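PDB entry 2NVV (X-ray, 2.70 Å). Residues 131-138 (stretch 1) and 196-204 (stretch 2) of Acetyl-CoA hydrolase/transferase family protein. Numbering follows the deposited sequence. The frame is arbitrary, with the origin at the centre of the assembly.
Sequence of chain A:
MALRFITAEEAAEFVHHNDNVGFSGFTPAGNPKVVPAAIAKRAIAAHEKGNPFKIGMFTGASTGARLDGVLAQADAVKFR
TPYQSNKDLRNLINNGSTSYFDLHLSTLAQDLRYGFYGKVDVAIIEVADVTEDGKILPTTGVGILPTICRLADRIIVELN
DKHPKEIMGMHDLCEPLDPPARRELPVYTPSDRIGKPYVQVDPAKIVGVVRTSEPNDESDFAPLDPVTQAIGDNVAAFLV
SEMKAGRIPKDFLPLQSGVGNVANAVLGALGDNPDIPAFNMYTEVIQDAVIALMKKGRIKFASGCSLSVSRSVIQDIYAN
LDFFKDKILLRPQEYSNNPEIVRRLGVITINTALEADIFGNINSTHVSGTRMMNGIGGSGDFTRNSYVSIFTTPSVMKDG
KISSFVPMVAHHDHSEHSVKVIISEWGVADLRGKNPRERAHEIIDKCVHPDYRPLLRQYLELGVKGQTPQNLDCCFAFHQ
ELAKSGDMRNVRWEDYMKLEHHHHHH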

# COMPACT_ATOMS: atom_id res chain seq x y z
N THR A 131 5.31 38.42 1.74
CA THR A 131 4.95 39.64 1.03
C THR A 131 3.70 40.28 1.65
O THR A 131 2.95 39.63 2.38
CB THR A 131 4.67 39.33 -0.45
OG1 THR A 131 5.79 38.64 -1.01
CG2 THR A 131 4.47 40.60 -1.23
N GLU A 132 3.49 41.55 1.34
CA GLU A 132 2.35 42.28 1.86
C GLU A 132 1.06 41.79 1.20
O GLU A 132 -0.02 41.87 1.79
CB GLU A 132 2.53 43.77 1.59
CG GLU A 132 1.74 44.64 2.53
CD GLU A 132 2.33 44.66 3.93
OE1 GLU A 132 1.58 45.00 4.87
OE2 GLU A 132 3.53 44.36 4.09
N ASP A 133 1.18 41.28 -0.03
CA ASP A 133 0.03 40.76 -0.75
C ASP A 133 -0.17 39.28 -0.46
O ASP A 133 -0.78 38.56 -1.25
CB ASP A 133 0.17 41.00 -2.26
CG ASP A 133 1.37 40.29 -2.86
OD1 ASP A 133 2.18 39.72 -2.09
OD2 ASP A 133 1.51 40.29 -4.11
N GLY A 134 0.37 38.83 0.67
CA GLY A 134 0.22 37.44 1.09
C GLY A 134 1.02 36.35 0.40
O GLY A 134 0.51 35.23 0.25
N LYS A 135 2.24 36.64 -0.03
CA LYS A 135 3.05 35.60 -0.68
C LYS A 135 4.03 35.04 0.35
O LYS A 135 4.82 35.78 0.94
CB LYS A 135 3.82 36.16 -1.88
CG LYS A 135 2.95 36.48 -3.07
CD LYS A 135 3.81 36.87 -4.26
CE LYS A 135 2.96 37.27 -5.47
NZ LYS A 135 3.83 37.67 -6.62
N ILE A 136 3.96 33.73 0.55
CA ILE A 136 4.82 33.07 1.52
C ILE A 136 5.95 32.28 0.88
O ILE A 136 5.73 31.53 -0.07
CB ILE A 136 3.99 32.11 2.42
CG1 ILE A 136 3.14 32.92 3.40
CG2 ILE A 136 4.90 31.16 3.17
CD1 ILE A 136 1.93 33.58 2.77
N LEU A 137 7.16 32.47 1.40
CA LEU A 137 8.33 31.74 0.93
C LEU A 137 8.80 30.89 2.11
O LEU A 137 9.31 31.42 3.10
CB LEU A 137 9.45 32.70 0.48
CG LEU A 137 10.75 32.06 -0.05
CD1 LEU A 137 10.47 31.19 -1.26
CD2 LEU A 137 11.73 33.15 -0.42
N PRO A 138 8.62 29.56 2.02
CA PRO A 138 9.00 28.60 3.06
C PRO A 138 10.50 28.59 3.26
O PRO A 138 11.24 29.22 2.50
CB PRO A 138 8.52 27.25 2.49
CG PRO A 138 7.58 27.61 1.40
CD PRO A 138 8.15 28.86 0.82
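Stretch 2 196-204: KPYVQVDPA

Stretch 2 lies alongside stretch 1 as an antiparallel β-strand partner, held by three backbone hydrogen bonds and by side chains packed on both faces of the small sheet, with 528 Å² buried between the two segments. The chain of stretch 2 approaches as a loop at Lys 196 and Pro 197, is extended through Tyr 198, runs as a strand at Val 199 and Gln 200, stays extended at Val 201, and enters a 3-10 segment at Pro 203. Its direction is opposite to that of stretch 1, so Tyr 198 lies beside Leu 137, while Pro 203 reaches the turn that precedes the strand.

The register is set by two bridges. Ile 136 and Val 199 form the hydrogen-bonded pair, with their CA atoms 5.0 Å apart: Ile 136 N donates to Val 199 O at 2.8 Å, and Val 199 N returns a bond to Ile 136 O at 3.0 Å. Lys 135 and Gln 200 form the adjacent non-hydrogen-bonded pair, their CA atoms 4.7 Å apart. The ladder is extended by Val 201 N, which donates to Gly 134 O at 2.8 Å. All three bonds are nearly straight, with angles at the hydrogen of 163° to 171°.

The side chains of Ile 136 and Val 199 share one face of the sheet, where Ile 136 CB meets Val 199 CG1 at 3.3 Å. Val 201 adds to this apolar contact, its CG2 lying 3.5 Å from Ile 136 CD1. Lys 135 and Gln 200 project to the other face. The extended aliphatic chain of Lys 135 also passes over the Tyr 198 ring, with CD 4.1 Å from the ring centroid and only 14° off the ring normal, a CH-π contact that uses the methylene portion of the lysine. Beyond the bridges, Leu 137 CD1 comes within 3.3 Å of Pro 197 O.

At the other end, stretch 2 closes against the type I turn from Thr 131 to Gly 134. Pro 203 points its CA-to-CB bond toward stretch 1, and its CB lies 3.2 Å from Glu 132 O. Gly 134 fits closely here: its CA makes a CA-H...O contact with Val 201 O at 3.4 Å, and a CB on this residue would clash with that same oxygen. Its positive phi of 75° separately favours glycine. The lack of a side chain leaves room for Val 201 O beside the end of the turn, just before the strand begins.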

# COMPACT_ATOMS: atom_id res chain seq x y z
N LYS A 196 4.36 26.66 -7.99
CA LYS A 196 4.97 27.97 -7.83
C LYS A 196 6.04 27.96 -6.73
O LYS A 196 6.05 27.08 -5.87
CB LYS A 196 3.91 29.03 -7.52
CG LYS A 196 2.96 29.28 -8.68
CD LYS A 196 1.94 30.35 -8.37
CE LYS A 196 0.96 30.50 -9.53
NZ LYS A 196 0.04 31.66 -9.35
N PRO A 197 6.96 28.93 -6.77
CA PRO A 197 8.03 29.02 -5.77
C PRO A 197 7.57 29.70 -4.48
O PRO A 197 8.39 30.11 -3.65
CB PRO A 197 9.11 29.80 -6.51
CG PRO A 197 8.31 30.76 -7.33
CD PRO A 197 7.16 29.91 -7.86
N TYR A 198 6.26 29.80 -4.31
CA TYR A 198 5.70 30.45 -3.14
C TYR A 198 4.24 30.06 -3.00
O TYR A 198 3.63 29.56 -3.94
CB TYR A 198 5.82 31.97 -3.27
CG TYR A 198 5.00 32.54 -4.40
CD1 TYR A 198 3.62 32.70 -4.26
CD2 TYR A 198 5.58 32.87 -5.61
CE1 TYR A 198 2.84 33.17 -5.31
CE2 TYR A 198 4.80 33.34 -6.67
CZ TYR A 198 3.43 33.48 -6.51
OH TYR A 198 2.64 33.93 -7.55
N VAL A 199 3.68 30.31 -1.82
CA VAL A 199 2.29 30.01 -1.57
C VAL A 199 1.55 31.35 -1.41
O VAL A 199 1.99 32.22 -0.68
CB VAL A 199 2.13 29.11 -0.31
CG1 VAL A 199 3.16 29.48 0.70
CG2 VAL A 199 0.74 29.26 0.30
N GLN A 200 0.44 31.50 -2.12
CA GLN A 200 -0.37 32.71 -2.08
C GLN A 200 -1.56 32.61 -1.13
O GLN A 200 -2.38 31.69 -1.25
CB GLN A 200 -0.89 33.03 -3.48
CG GLN A 200 -1.77 34.26 -3.59
CD GLN A 200 -0.98 35.56 -3.54
OE1 GLN A 200 -0.71 36.09 -2.47
NE2 GLN A 200 -0.60 36.07 -4.70
N VAL A 201 -1.66 33.55 -0.19
CA VAL A 201 -2.77 33.56 0.76
C VAL A 201 -3.34 34.97 0.85
O VAL A 201 -2.75 35.91 0.33
CB VAL A 201 -2.32 33.15 2.17
CG1 VAL A 201 -1.57 31.85 2.12
CG2 VAL A 201 -1.48 34.26 2.79
N ASP A 202 -4.49 35.10 1.50
CA ASP A 202 -5.11 36.41 1.68
C ASP A 202 -4.38 37.02 2.87
O ASP A 202 -4.45 36.50 3.98
CB ASP A 202 -6.60 36.27 2.02
CG ASP A 202 -7.31 37.62 2.15
OD1 ASP A 202 -6.65 38.63 2.48
OD2 ASP A 202 -8.53 37.67 1.93
N PRO A 203 -3.65 38.12 2.64
CA PRO A 203 -2.91 38.77 3.73
C PRO A 203 -3.76 39.07 4.97
O PRO A 203 -3.24 39.21 6.07
CB PRO A 203 -2.35 40.03 3.06
CG PRO A 203 -3.33 40.30 1.97
CD PRO A 203 -3.61 38.93 1.42
N ALA A 204 -5.07 39.14 4.78
CA ALA A 204 -5.99 39.41 5.87
C ALA A 204 -5.99 38.27 6.89
O ALA A 204 -6.36 38.46 8.06
CB ALA A 204 -7.40 39.61 5.32